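Local coordinates for protein putative S41 protease (Bacteroides fragilis NCTC 9343, PDB 3K50) that is of unproven function but probably cleaves peptide bonds as a serine protease of the S41 family, carrying a PDZ-like domain beside its ClpP/crotonase-type catalytic domain, at residues C241-C246 against T276-L281; L249-K254 against P314-V319; N256-L261 against N272-F277; V308-N313 against V351-E356; E328-K333 against N345-N350. All blocks are in the same frame, centred on the assembly; numbering follows the deposited sequence. Where two conformers were deposited one is given.

Contact 1. Residues C241-C246 against T276-L281; sequences CAQLLC and TFNPEL
In the S41 peptidase domain, which belongs to the ClpP/crotonase clan, helix 239-249 is tied by the Gln243 side chain to the chain leaving strand 273-276 at Thr276. Gln243 holds CG anti to the backbone N (chi1 -176°) and runs extended beyond it. Its NE2 donates to Thr276 O at 2.8 Å, an almost straight bond that lies in the amide plane and falls on a lone pair of the carbonyl. The same NE2 also donates a hydrogen bond to a water 3.0 Å away, which accepts from Thr276 N as well, so the glutamine grips both ends of one residue, directly and through solvent.

Leu281 crosses the glutamine at about a right angle, its CD1 lying 3.6 Å from Gln243 CD. Three residues earlier, Asn278 forms an Asx turn, OD1 accepting from Glu280 N, and its own backbone N is bonded to Thr247 OG1 of the helix. Leu244 adds CD1 against the Leu281 carbonyl, whose oxygen is hydrogen-bonded to Arg213 of helix 207-221. At the far end of the contact the Phe277 ring presents its edge to the helix, with CE1 3.8 Å from Cys246 O, near the ring plane.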
# COMPACT_ATOMS: atom_id res chain seq x y z
N CYS A 241 9.01 10.21 -1.35
CA CYS A 241 8.68 9.65 -0.03
C CYS A 241 9.54 8.43 0.21
O CYS A 241 10.07 8.26 1.30
CB CYS A 241 7.19 9.26 0.07
SG CYS A 241 6.12 10.71 0.01
N ALA A 242 9.69 7.60 -0.82
CA ALA A 242 10.51 6.40 -0.68
C ALA A 242 11.99 6.73 -0.38
O ALA A 242 12.60 6.07 0.42
CB ALA A 242 10.39 5.52 -1.94
N GLN A 243 12.53 7.75 -1.03
CA GLN A 243 13.88 8.19 -0.80
C GLN A 243 14.02 8.65 0.62
O GLN A 243 15.01 8.37 1.24
CB GLN A 243 14.25 9.32 -1.77
CG GLN A 243 15.71 9.78 -1.63
CD GLN A 243 16.03 11.00 -2.48
OE1 GLN A 243 15.13 11.71 -2.90
NE2 GLN A 243 17.32 11.26 -2.68
N LEU A 244 13.07 9.43 1.11
CA LEU A 244 13.11 9.90 2.51
C LEU A 244 13.17 8.72 3.52
O LEU A 244 14.08 8.65 4.36
CB LEU A 244 11.89 10.80 2.82
CG LEU A 244 11.69 11.25 4.29
CD1 LEU A 244 12.89 12.02 4.81
CD2 LEU A 244 10.43 12.03 4.51
N LEU A 245 12.24 7.78 3.36
CA LEU A 245 12.14 6.57 4.19
C LEU A 245 13.47 5.77 4.17
O LEU A 245 14.04 5.40 5.21
CB LEU A 245 10.98 5.71 3.69
CG LEU A 245 10.69 4.44 4.48
CD1 LEU A 245 10.43 4.73 6.04
CD2 LEU A 245 9.54 3.63 3.84
N CYS A 246 13.99 5.50 2.99
CA CYS A 246 15.25 4.79 2.89
C CYS A 246 16.39 5.48 3.55
O CYS A 246 17.22 4.84 4.18
CB CYS A 246 15.63 4.61 1.43
SG CYS A 246 14.55 3.40 0.56
N THR A 276 19.99 9.63 -4.22
CA THR A 276 20.90 9.13 -3.23
C THR A 276 20.27 8.99 -1.84
O THR A 276 19.14 9.46 -1.59
CB THR A 276 22.09 10.11 -3.04
OG1 THR A 276 21.61 11.34 -2.43
CG2 THR A 276 22.77 10.36 -4.37
N PHE A 277 21.00 8.33 -0.94
CA PHE A 277 20.68 8.37 0.46
C PHE A 277 21.07 9.82 0.79
O PHE A 277 22.25 10.15 0.86
CB PHE A 277 21.49 7.37 1.27
CG PHE A 277 21.13 5.91 1.04
CD1 PHE A 277 20.04 5.33 1.65
CD2 PHE A 277 21.95 5.10 0.31
CE1 PHE A 277 19.74 3.99 1.47
CE2 PHE A 277 21.67 3.79 0.14
CZ PHE A 277 20.57 3.22 0.70
N ASN A 278 20.09 10.71 0.96
CA ASN A 278 20.38 12.15 1.07
C ASN A 278 20.11 12.71 2.46
O ASN A 278 18.96 12.99 2.80
CB ASN A 278 19.55 12.89 0.01
CG ASN A 278 19.86 14.36 -0.09
OD1 ASN A 278 20.62 14.97 0.70
ND2 ASN A 278 19.25 14.96 -1.10
N PRO A 279 21.18 12.95 3.23
CA PRO A 279 20.98 13.36 4.61
C PRO A 279 20.34 14.73 4.80
O PRO A 279 19.77 15.00 5.86
CB PRO A 279 22.40 13.29 5.21
CG PRO A 279 23.31 13.53 4.04
CD PRO A 279 22.61 12.86 2.87
N GLU A 280 20.36 15.58 3.77
CA GLU A 280 19.68 16.88 3.87
C GLU A 280 18.14 16.71 3.89
O GLU A 280 17.42 17.63 4.22
CB GLU A 280 20.07 17.79 2.72
CG GLU A 280 21.41 18.50 2.88
CD GLU A 280 22.61 17.63 2.66
OE1 GLU A 280 22.58 16.80 1.72
OE2 GLU A 280 23.60 17.79 3.42
N LEU A 281 17.66 15.54 3.47
CA LEU A 281 16.24 15.22 3.56
C LEU A 281 15.77 14.88 4.95
O LEU A 281 14.57 14.97 5.21
CB LEU A 281 15.86 14.02 2.67
CG LEU A 281 15.82 14.14 1.14
CD1 LEU A 281 15.52 12.76 0.62
CD2 LEU A 281 14.76 15.15 0.60
O HOH W 1 19.48 12.71 -4.17
O HOH W 2 17.06 14.71 -3.14

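Contact 2. Residues L249-K254 against P314-V319; sequences LAPADK and PYMKVV
Lys254 lays its aliphatic chain against the ring of Tyr315, the two side chains crossing obliquely. The lysine is bent at chi2 (-48°), which turns CD in to 3.7 Å from Tyr315 CD1; CE follows at 4.0 Å from the same ring atom and also approaches the Tyr315 carbonyl oxygen. Beyond this hydrocarbon contact the ammonium group is directed to its own segment, where NZ makes a long salt bridge of 3.9 Å with Asp253 OD1. The phenol hydroxyl at the other end of the ring is hydrogen-bonded to Leu258 O of strand 258-263, and the ring meets Phe277 edge-to-face.

Pro251 stands beside the tyrosine backbone, with CG 3.8 Å from Tyr315 O. These residues belong to two connections of the ClpP/crotonase-type domain: 249-254 carries the chain from helix 239-249 towards strand 258-263, with a 3-10 turn closed by Lys254 N to Pro251 O, while Tyr315 and Met316 lead from helix 304-312 into strand 317-322 of the mixed sheet.

Met316, a selenomethionine here, reaches back to the end of helix 239-249. Its chain bends at chi3 (-59°), placing CE 3.6 Å from Leu249 O, while SE packs 4.2 Å from both Ala250 CA and Pro251 CD. Val293 of the adjacent strand 292-297 also touches this side chain.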
# COMPACT_ATOMS: atom_id res chain seq x y z
N LEU A 249 16.31 4.87 7.30
CA LEU A 249 16.51 3.49 7.80
C LEU A 249 17.94 3.03 7.64
O LEU A 249 18.42 2.26 8.45
CB LEU A 249 15.61 2.49 7.05
CG LEU A 249 14.11 2.58 7.22
CD1 LEU A 249 13.29 1.85 6.13
CD2 LEU A 249 13.80 1.96 8.65
N ALA A 250 18.65 3.58 6.66
CA ALA A 250 19.90 3.02 6.23
C ALA A 250 21.05 3.10 7.23
O ALA A 250 21.04 3.96 8.14
CB ALA A 250 20.33 3.69 4.95
N PRO A 251 22.07 2.26 7.04
CA PRO A 251 23.25 2.46 7.86
C PRO A 251 23.81 3.84 7.57
O PRO A 251 23.88 4.28 6.40
CB PRO A 251 24.24 1.41 7.33
CG PRO A 251 23.40 0.38 6.64
CD PRO A 251 22.20 1.09 6.12
N ALA A 252 24.26 4.50 8.62
CA ALA A 252 24.82 5.85 8.57
C ALA A 252 26.04 5.98 7.64
O ALA A 252 26.24 7.01 7.00
CB ALA A 252 25.17 6.27 10.02
N ASP A 253 26.84 4.94 7.48
CA ASP A 253 27.94 5.08 6.53
C ASP A 253 27.52 5.08 5.05
O ASP A 253 28.39 5.17 4.15
CB ASP A 253 29.05 4.05 6.81
CG ASP A 253 28.60 2.60 6.66
OD1 ASP A 253 27.43 2.31 6.35
OD2 ASP A 253 29.46 1.73 6.88
N LYS A 254 26.23 4.93 4.76
CA LYS A 254 25.75 4.95 3.38
C LYS A 254 25.28 6.31 2.89
O LYS A 254 24.92 6.45 1.71
CB LYS A 254 24.59 3.95 3.17
CG LYS A 254 24.88 2.50 3.58
CD LYS A 254 26.15 1.95 3.08
CE LYS A 254 26.32 0.50 3.53
NZ LYS A 254 27.65 -0.07 3.25
N PRO A 314 20.80 -4.04 -1.70
CA PRO A 314 22.27 -4.00 -1.83
C PRO A 314 23.04 -3.41 -0.66
O PRO A 314 24.24 -3.61 -0.58
CB PRO A 314 22.49 -3.07 -3.03
CG PRO A 314 21.21 -3.01 -3.73
CD PRO A 314 20.15 -3.23 -2.74
N TYR A 315 22.36 -2.68 0.22
CA TYR A 315 23.03 -1.96 1.29
C TYR A 315 22.83 -2.46 2.71
O TYR A 315 23.48 -1.96 3.61
CB TYR A 315 22.55 -0.53 1.27
CG TYR A 315 23.06 0.25 0.11
CD1 TYR A 315 24.37 0.69 0.09
CD2 TYR A 315 22.23 0.56 -0.99
CE1 TYR A 315 24.87 1.41 -0.99
CE2 TYR A 315 22.75 1.27 -2.10
CZ TYR A 315 24.05 1.72 -2.06
OH TYR A 315 24.57 2.44 -3.09
N MSE A 316 21.86 -3.34 2.91
CA MSE A 316 21.52 -3.83 4.23
C MSE A 316 20.78 -5.16 4.05
O MSE A 316 20.46 -5.56 2.90
CB MSE A 316 20.73 -2.74 5.02
CG MSE A 316 19.41 -2.38 4.51
SE MSE A 316 18.54 -0.84 5.37
CE MSE A 316 18.32 -1.22 7.36
N LYS A 317 20.62 -5.88 5.17
CA LYS A 317 19.89 -7.13 5.20
C LYS A 317 18.41 -6.80 5.32
O LYS A 317 17.93 -6.16 6.32
CB LYS A 317 20.35 -8.01 6.40
CG LYS A 317 19.65 -9.41 6.45
CD LYS A 317 20.18 -10.24 7.66
CE LYS A 317 19.49 -11.59 7.87
NZ LYS A 317 19.78 -12.09 9.27
N VAL A 318 17.67 -7.20 4.30
CA VAL A 318 16.25 -6.92 4.20
C VAL A 318 15.55 -8.29 4.31
O VAL A 318 15.83 -9.17 3.52
CB VAL A 318 15.91 -6.26 2.84
CG1 VAL A 318 14.40 -6.01 2.73
CG2 VAL A 318 16.64 -4.98 2.68
N VAL A 319 14.66 -8.47 5.29
CA VAL A 319 14.00 -9.75 5.46
C VAL A 319 12.55 -9.52 5.19
O VAL A 319 11.96 -8.69 5.83
CB VAL A 319 14.19 -10.28 6.92
CG1 VAL A 319 13.30 -11.48 7.19
CG2 VAL A 319 15.73 -10.56 7.25

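Contact 3. Residues N256-L261 against N272-F277; sequences NQLLAL and NQDLTF
Strands 258-263 and 273-276 form a beta hairpin, and the contact between them is interrupted by a classic beta bulge in which Leu259 and Ala260 both face Leu275. The single carbonyl of Leu275 serves the two bulge residues: its O accepts from Leu259 N at 2.7 Å, in the carbonyl plane, and from Ala260 N at 3.0 Å, this second donor tilted 30° from that plane. In return Leu275 N donates to Ala260 O, completing an antiparallel hydrogen-bonded pair. The same Ala260 oxygen receives a CA-H...O contact from Asp274.

Past the bulge, where the segments run on as loop, two further backbone bonds close the ladder: Phe277 N to Gln257 O, nearly along the C=O axis, and Asn256 N to Phe277 O at 2.7 Å. A water links the neighbouring side chains, accepting from Asn256 ND2 and lying 2.7 Å from Thr276 OG1. Asp274 OD1 finds its charged partner in Arg263, with which it forms a salt bridge, while Leu261 CD2 rests 3.4 Å from the same oxygen.

The apolar side of the hairpin is turned to helices 239-249 and 304-312, with Leu259 packed on Cys246 and Cys311. Leu259, whose CG stands anti to the backbone N (chi1 176°), crosses Phe277 at about a right angle. Its CD1 sits over one face of the ring in a CH-pi contact, 3.8 Å from the centroid of Phe277 and 3.4 Å from Phe277 CZ.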
# COMPACT_ATOMS: atom_id res chain seq x y z
N ASN A 256 24.84 9.56 1.14
CA ASN A 256 25.31 10.12 -0.13
C ASN A 256 25.60 9.10 -1.21
O ASN A 256 25.90 9.47 -2.32
CB ASN A 256 26.50 11.08 0.05
CG ASN A 256 26.19 12.26 0.95
OD1 ASN A 256 26.98 12.63 1.83
ND2 ASN A 256 25.09 12.92 0.67
N GLN A 257 25.45 7.82 -0.89
CA GLN A 257 25.59 6.76 -1.88
C GLN A 257 24.35 6.69 -2.76
O GLN A 257 23.27 7.11 -2.36
CB GLN A 257 25.92 5.43 -1.17
CG GLN A 257 27.31 5.57 -0.43
CD GLN A 257 27.89 4.30 0.13
OE1 GLN A 257 28.47 4.29 1.23
NE2 GLN A 257 27.74 3.24 -0.58
N LEU A 258 24.50 6.11 -3.95
CA LEU A 258 23.39 5.97 -4.89
C LEU A 258 22.29 5.03 -4.36
O LEU A 258 22.56 3.95 -3.87
CB LEU A 258 23.91 5.45 -6.26
CG LEU A 258 24.68 6.48 -7.13
CD1 LEU A 258 25.39 5.73 -8.28
CD2 LEU A 258 23.78 7.67 -7.67
N LEU A 259 21.04 5.46 -4.47
CA LEU A 259 19.92 4.69 -3.99
C LEU A 259 19.08 4.16 -5.16
O LEU A 259 18.66 3.03 -5.17
CB LEU A 259 19.03 5.53 -3.09
CG LEU A 259 17.76 4.81 -2.61
CD1 LEU A 259 18.10 3.73 -1.60
CD2 LEU A 259 16.76 5.87 -2.08
N ALA A 260 18.74 5.05 -6.08
CA ALA A 260 17.90 4.70 -7.23
C ALA A 260 18.25 5.49 -8.46
O ALA A 260 18.64 6.68 -8.38
CB ALA A 260 16.41 4.87 -6.90
N LEU A 261 18.10 4.82 -9.60
CA LEU A 261 18.45 5.36 -10.91
C LEU A 261 17.17 5.35 -11.69
O LEU A 261 16.71 4.30 -12.10
CB LEU A 261 19.53 4.50 -11.57
CG LEU A 261 20.87 4.18 -10.86
CD1 LEU A 261 21.70 3.35 -11.80
CD2 LEU A 261 21.63 5.45 -10.41
N ASN A 272 15.72 11.95 -16.41
CA ASN A 272 16.49 10.96 -15.68
C ASN A 272 16.98 11.57 -14.39
O ASN A 272 17.33 12.77 -14.36
CB ASN A 272 17.68 10.43 -16.52
CG ASN A 272 17.28 9.54 -17.65
OD1 ASN A 272 16.11 9.28 -17.87
ND2 ASN A 272 18.27 9.08 -18.43
N GLN A 273 17.03 10.76 -13.33
CA GLN A 273 17.44 11.21 -12.01
C GLN A 273 18.17 10.15 -11.26
O GLN A 273 17.75 8.99 -11.30
CB GLN A 273 16.25 11.51 -11.11
CG GLN A 273 15.69 12.80 -11.11
CD GLN A 273 14.69 12.98 -9.96
OE1 GLN A 273 13.56 12.50 -10.04
NE2 GLN A 273 15.09 13.71 -8.92
N ASP A 274 19.19 10.58 -10.48
CA ASP A 274 19.99 9.70 -9.61
C ASP A 274 19.62 10.11 -8.19
O ASP A 274 20.03 11.18 -7.70
CB ASP A 274 21.52 9.91 -9.81
CG ASP A 274 22.03 9.34 -11.12
OD1 ASP A 274 21.28 8.55 -11.64
OD2 ASP A 274 23.16 9.57 -11.62
N LEU A 275 18.85 9.28 -7.52
CA LEU A 275 18.51 9.54 -6.10
C LEU A 275 19.57 8.89 -5.23
O LEU A 275 19.99 7.74 -5.44
CB LEU A 275 17.14 8.98 -5.78
CG LEU A 275 15.96 9.49 -6.66
CD1 LEU A 275 14.70 8.89 -6.24
CD2 LEU A 275 15.86 11.06 -6.69
N THR A 276 19.99 9.63 -4.22
CA THR A 276 20.90 9.13 -3.23
C THR A 276 20.27 8.99 -1.84
O THR A 276 19.14 9.46 -1.59
CB THR A 276 22.09 10.11 -3.04
OG1 THR A 276 21.61 11.34 -2.43
CG2 THR A 276 22.77 10.36 -4.37
N PHE A 277 21.00 8.33 -0.94
CA PHE A 277 20.68 8.37 0.46
C PHE A 277 21.07 9.82 0.79
O PHE A 277 22.25 10.15 0.86
CB PHE A 277 21.49 7.37 1.27
CG PHE A 277 21.13 5.91 1.04
CD1 PHE A 277 20.04 5.33 1.65
CD2 PHE A 277 21.95 5.10 0.31
CE1 PHE A 277 19.74 3.99 1.47
CE2 PHE A 277 21.67 3.79 0.14
CZ PHE A 277 20.57 3.22 0.70
O HOH W 3 23.39 12.99 -1.31

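Contact 4. Residues V308-N313 against V351-E356; sequences VINCLN and VYNAEE
Asn310 and Asn353 cross at about a right angle in a buried polar contact of the S41 peptidase domain, their amide planes only 14° apart. A direct hydrogen bond runs from Asn353 ND2 to the helix carbonyl Asn310 O, at 3.1 Å. It is fairly straight at the hydrogen and keeps to the amide plane of Asn353, while the donor stands above the plane of the Asn310 carbonyl. With CG between its backbone N and carbonyl carbon (chi1 61°), Asn353 has its CB 3.5 Å from Asn310 ND2. Beside this pair Cys311 SG lies 3.9 Å from Asn353 CA.

Two waters extend the link. One accepts from Asn310 ND2 at 2.9 Å and donates to Val351 O; the other donates to Cys311 O at 2.8 Å and accepts from Ala354 N.

In the next shell, both amides are bound to Lys357: Asn310 ND2 donates to its O, and Asn353 OD1 accepts from its N. Asn353 also opens a type I beta turn that runs to Glu356, closed by Glu356 N to Asn353 O. The asparagines thus fasten the C-terminal part of helix 304-312 to the turn that follows strand 342-352. On the strand side Tyr352 is backbone-bonded to Leu261 of strand 258-263, whereas Val308 and Leu312 of the helix pack on Cys246 of helix 239-249.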
# COMPACT_ATOMS: atom_id res chain seq x y z
N VAL A 308 11.51 0.34 -2.34
CA VAL A 308 12.21 0.40 -1.09
C VAL A 308 12.92 -0.89 -0.84
O VAL A 308 14.09 -0.92 -0.42
CB VAL A 308 11.22 0.70 0.09
CG1 VAL A 308 11.95 0.49 1.42
CG2 VAL A 308 10.66 2.09 -0.08
N ILE A 309 12.25 -1.98 -1.08
CA ILE A 309 12.88 -3.29 -0.93
C ILE A 309 14.05 -3.45 -1.90
O ILE A 309 15.15 -3.84 -1.51
CB ILE A 309 11.88 -4.47 -1.16
CG1 ILE A 309 10.75 -4.43 -0.09
CG2 ILE A 309 12.63 -5.80 -1.22
CD1 ILE A 309 9.50 -5.35 -0.45
N ASN A 310 13.81 -3.18 -3.16
CA ASN A 310 14.87 -3.38 -4.15
C ASN A 310 16.17 -2.55 -3.91
O ASN A 310 17.28 -3.03 -4.16
CB ASN A 310 14.32 -3.02 -5.55
CG ASN A 310 15.31 -3.35 -6.65
OD1 ASN A 310 15.80 -4.49 -6.69
ND2 ASN A 310 15.64 -2.36 -7.53
N CYS A 311 15.97 -1.27 -3.57
CA CYS A 311 17.01 -0.28 -3.36
C CYS A 311 17.72 -0.38 -2.04
O CYS A 311 18.91 -0.04 -1.97
CB CYS A 311 16.40 1.10 -3.52
SG CYS A 311 15.91 1.30 -5.31
N LEU A 312 17.03 -0.81 -0.99
CA LEU A 312 17.75 -1.13 0.24
C LEU A 312 18.52 -2.48 0.21
O LEU A 312 19.53 -2.62 0.92
CB LEU A 312 16.84 -1.13 1.44
CG LEU A 312 16.23 0.21 1.78
CD1 LEU A 312 15.32 -0.03 2.97
CD2 LEU A 312 17.34 1.24 2.08
N ASN A 313 18.05 -3.46 -0.57
CA ASN A 313 18.70 -4.81 -0.70
C ASN A 313 20.22 -4.83 -0.79
O ASN A 313 20.86 -5.63 -0.10
CB ASN A 313 18.13 -5.65 -1.89
CG ASN A 313 17.02 -6.62 -1.46
OD1 ASN A 313 16.99 -7.04 -0.31
ND2 ASN A 313 16.14 -7.05 -2.40
N VAL A 351 13.20 2.06 -12.58
CA VAL A 351 13.75 2.47 -11.28
C VAL A 351 14.77 1.41 -10.81
O VAL A 351 14.43 0.41 -10.17
CB VAL A 351 12.64 2.65 -10.23
CG1 VAL A 351 13.23 3.21 -8.92
CG2 VAL A 351 11.59 3.53 -10.75
N TYR A 352 16.03 1.56 -11.23
CA TYR A 352 17.07 0.59 -10.87
C TYR A 352 17.65 0.91 -9.52
O TYR A 352 17.74 2.07 -9.15
CB TYR A 352 18.19 0.59 -11.88
CG TYR A 352 17.68 0.38 -13.36
CD1 TYR A 352 16.99 -0.78 -13.73
CD2 TYR A 352 17.92 1.31 -14.31
CE1 TYR A 352 16.54 -1.00 -15.03
CE2 TYR A 352 17.48 1.08 -15.67
CZ TYR A 352 16.82 -0.07 -15.99
OH TYR A 352 16.35 -0.32 -17.26
N ASN A 353 18.13 -0.13 -8.84
CA ASN A 353 18.87 0.06 -7.61
C ASN A 353 20.33 0.43 -8.00
O ASN A 353 20.66 0.55 -9.19
CB ASN A 353 18.81 -1.18 -6.69
CG ASN A 353 19.37 -2.45 -7.28
OD1 ASN A 353 20.19 -2.46 -8.22
ND2 ASN A 353 18.96 -3.56 -6.67
N ALA A 354 21.20 0.52 -7.01
CA ALA A 354 22.61 0.91 -7.23
C ALA A 354 23.37 -0.14 -8.04
O ALA A 354 24.39 0.17 -8.62
CB ALA A 354 23.29 1.15 -5.88
N GLU A 355 22.87 -1.38 -8.08
CA GLU A 355 23.47 -2.43 -8.88
C GLU A 355 22.86 -2.53 -10.29
O GLU A 355 23.06 -3.54 -10.99
CB GLU A 355 23.35 -3.80 -8.19
CG GLU A 355 24.17 -3.96 -6.90
CD GLU A 355 23.93 -5.34 -6.23
OE1 GLU A 355 23.16 -6.18 -6.78
OE2 GLU A 355 24.48 -5.57 -5.12
N GLU A 356 22.16 -1.47 -10.69
CA GLU A 356 21.53 -1.37 -11.99
C GLU A 356 20.46 -2.43 -12.25
O GLU A 356 20.24 -2.78 -13.40
CB GLU A 356 22.57 -1.41 -13.11
CG GLU A 356 23.76 -0.46 -12.86
CD GLU A 356 24.85 -0.53 -13.93
OE1 GLU A 356 24.56 -0.40 -15.14
OE2 GLU A 356 25.98 -0.67 -13.49
O HOH W 4 13.60 -0.33 -7.64
O HOH W 5 20.13 0.81 -4.32

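Contact 5. Residues E328-K333 against N345-N350; sequences EYVATK and NLVVCN
Val330 and Val347 are brought together by their rotamers: chi1 of -75° puts Val330 CG1 anti to the carbonyl carbon, which leaves CG2 between the backbone N and the carbonyl carbon, and chi1 of 174° turns Val347 CG1 anti to its own N. Val330 CG2 and Val347 CG1 meet at 3.6 Å, the side chains crossing at about a right angle. Val347 CG2 touches Val330 CG2 too and lies 4.1 Å from Thr332 CG2, so one valine packs against two residues of the opposing strand. Asn350 lies alongside Val330, pointing the same way, and its OD1 accepts from a water that also donates to Tyr329 O.

Strands 330-336 and 342-352 make an antiparallel beta hairpin with a classic bulge, Val348 and Cys349 both facing Ala331. Ala331 N donates to Cys349 O in a nearly straight bond of 2.9 Å. On the return side Ala331 O takes Val348 N at 2.9 Å, whereas the bond from Cys349 N is weak at 3.5 Å. Beyond the bulge Lys333 and Leu346 form a hydrogen-bonded pair, each N giving to the other's O. Ala331 CB packs on Cys349 SG, and Lys333 lays its CB across Val348, 3.9 Å from Val348 CG2.

Strand 342-352 has further neighbours in its sheet: Asn350 is backbone-bonded to Arg263 of strand 258-263 and Asn345 to Lys62 of strand 62-65, while Leu346 rests on helix 18-26.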
# COMPACT_ATOMS: atom_id res chain seq x y z
N GLU A 328 5.26 -4.68 -9.53
CA GLU A 328 5.29 -3.42 -10.30
C GLU A 328 6.73 -2.82 -10.28
O GLU A 328 7.05 -2.05 -9.44
CB GLU A 328 4.20 -2.45 -9.78
CG GLU A 328 3.99 -1.25 -10.66
CD GLU A 328 2.81 -0.47 -10.19
OE1 GLU A 328 1.69 -0.95 -10.44
OE2 GLU A 328 3.01 0.59 -9.55
N TYR A 329 7.58 -3.19 -11.25
CA TYR A 329 9.00 -2.85 -11.19
C TYR A 329 9.39 -1.55 -11.92
O TYR A 329 10.58 -1.30 -12.11
CB TYR A 329 9.85 -4.04 -11.74
CG TYR A 329 9.51 -4.44 -13.14
CD1 TYR A 329 8.52 -5.38 -13.40
CD2 TYR A 329 10.17 -3.88 -14.22
CE1 TYR A 329 8.21 -5.74 -14.68
CE2 TYR A 329 9.82 -4.21 -15.55
CZ TYR A 329 8.86 -5.14 -15.78
OH TYR A 329 8.54 -5.49 -17.08
N VAL A 330 8.38 -0.80 -12.39
CA VAL A 330 8.54 0.47 -13.10
C VAL A 330 7.67 1.50 -12.38
O VAL A 330 6.83 1.11 -11.55
CB VAL A 330 8.16 0.35 -14.59
CG1 VAL A 330 9.26 -0.39 -15.39
CG2 VAL A 330 6.80 -0.32 -14.73
N ALA A 331 7.94 2.79 -12.59
CA ALA A 331 7.20 3.82 -11.89
C ALA A 331 6.22 4.51 -12.81
O ALA A 331 6.53 4.72 -14.00
CB ALA A 331 8.18 4.87 -11.29
N THR A 332 5.08 4.90 -12.24
CA THR A 332 4.09 5.68 -12.94
C THR A 332 4.12 7.14 -12.49
O THR A 332 4.63 7.46 -11.39
CB THR A 332 2.68 5.14 -12.69
OG1 THR A 332 2.38 5.23 -11.30
CG2 THR A 332 2.54 3.61 -13.20
N LYS A 333 3.63 8.02 -13.35
CA LYS A 333 3.40 9.42 -12.97
C LYS A 333 1.97 9.76 -13.43
O LYS A 333 1.47 9.19 -14.39
CB LYS A 333 4.44 10.36 -13.57
CG LYS A 333 5.10 11.28 -12.55
CD LYS A 333 6.64 11.13 -12.61
CE LYS A 333 7.37 11.64 -11.36
NZ LYS A 333 8.71 10.96 -11.21
N ASN A 345 -2.46 7.36 -14.93
CA ASN A 345 -1.28 7.00 -14.17
C ASN A 345 -0.47 6.14 -15.13
O ASN A 345 -0.80 4.98 -15.37
CB ASN A 345 -1.65 6.26 -12.90
CG ASN A 345 -2.24 7.21 -11.83
OD1 ASN A 345 -3.43 7.15 -11.50
ND2 ASN A 345 -1.42 8.11 -11.35
N LEU A 346 0.52 6.77 -15.77
CA LEU A 346 1.30 6.15 -16.84
C LEU A 346 2.72 5.72 -16.48
O LEU A 346 3.42 6.46 -15.80
CB LEU A 346 1.36 7.14 -17.98
CG LEU A 346 2.04 6.74 -19.30
CD1 LEU A 346 1.20 5.72 -20.02
CD2 LEU A 346 2.21 8.04 -20.17
N VAL A 347 3.15 4.53 -16.90
CA VAL A 347 4.54 4.12 -16.70
C VAL A 347 5.42 5.11 -17.46
O VAL A 347 5.30 5.25 -18.69
CB VAL A 347 4.82 2.68 -17.21
CG1 VAL A 347 6.31 2.34 -17.12
CG2 VAL A 347 4.03 1.68 -16.44
N VAL A 348 6.33 5.76 -16.75
CA VAL A 348 7.25 6.75 -17.31
C VAL A 348 8.75 6.34 -17.20
O VAL A 348 9.55 6.64 -18.10
CB VAL A 348 7.03 8.17 -16.69
CG1 VAL A 348 5.65 8.69 -17.12
CG2 VAL A 348 7.25 8.15 -15.16
N CYS A 349 9.13 5.62 -16.15
CA CYS A 349 10.54 5.22 -16.01
C CYS A 349 10.81 3.94 -15.30
O CYS A 349 10.02 3.44 -14.53
CB CYS A 349 11.34 6.29 -15.27
SG CYS A 349 10.88 6.68 -13.55
N ASN A 350 11.96 3.38 -15.65
CA ASN A 350 12.60 2.31 -14.91
C ASN A 350 13.16 2.88 -13.62
O ASN A 350 13.48 4.11 -13.54
CB ASN A 350 13.74 1.69 -15.73
CG ASN A 350 13.26 0.77 -16.76
OD1 ASN A 350 12.72 -0.29 -16.46
ND2 ASN A 350 13.44 1.13 -17.97
O HOH W 6 12.66 -0.55 -13.54

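Overall arrangement
All five contacts belong to the S41 peptidase part of the chain. Contact 4 is the buried one, linking helix and turn through amides and waters; the other four are partly buried. Contacts 3 and 5 are hairpins of one antiparallel sheet, joined because strands 258-263 and 342-352 are neighbours, and both rely on backbone ladders with a classic bulge. Contact 1 shares Thr276 and Phe277 with contact 3 and adds a hydrogen bond from a side-chain amide of helix 239-249. Contact 2 differs in resting on apolar packing between loops, yet its Tyr315 touches Phe277. Contact 5 stands furthest from contact 2, their centres about 25 Å apart, and meets contact 4 through Ala331 and Val351.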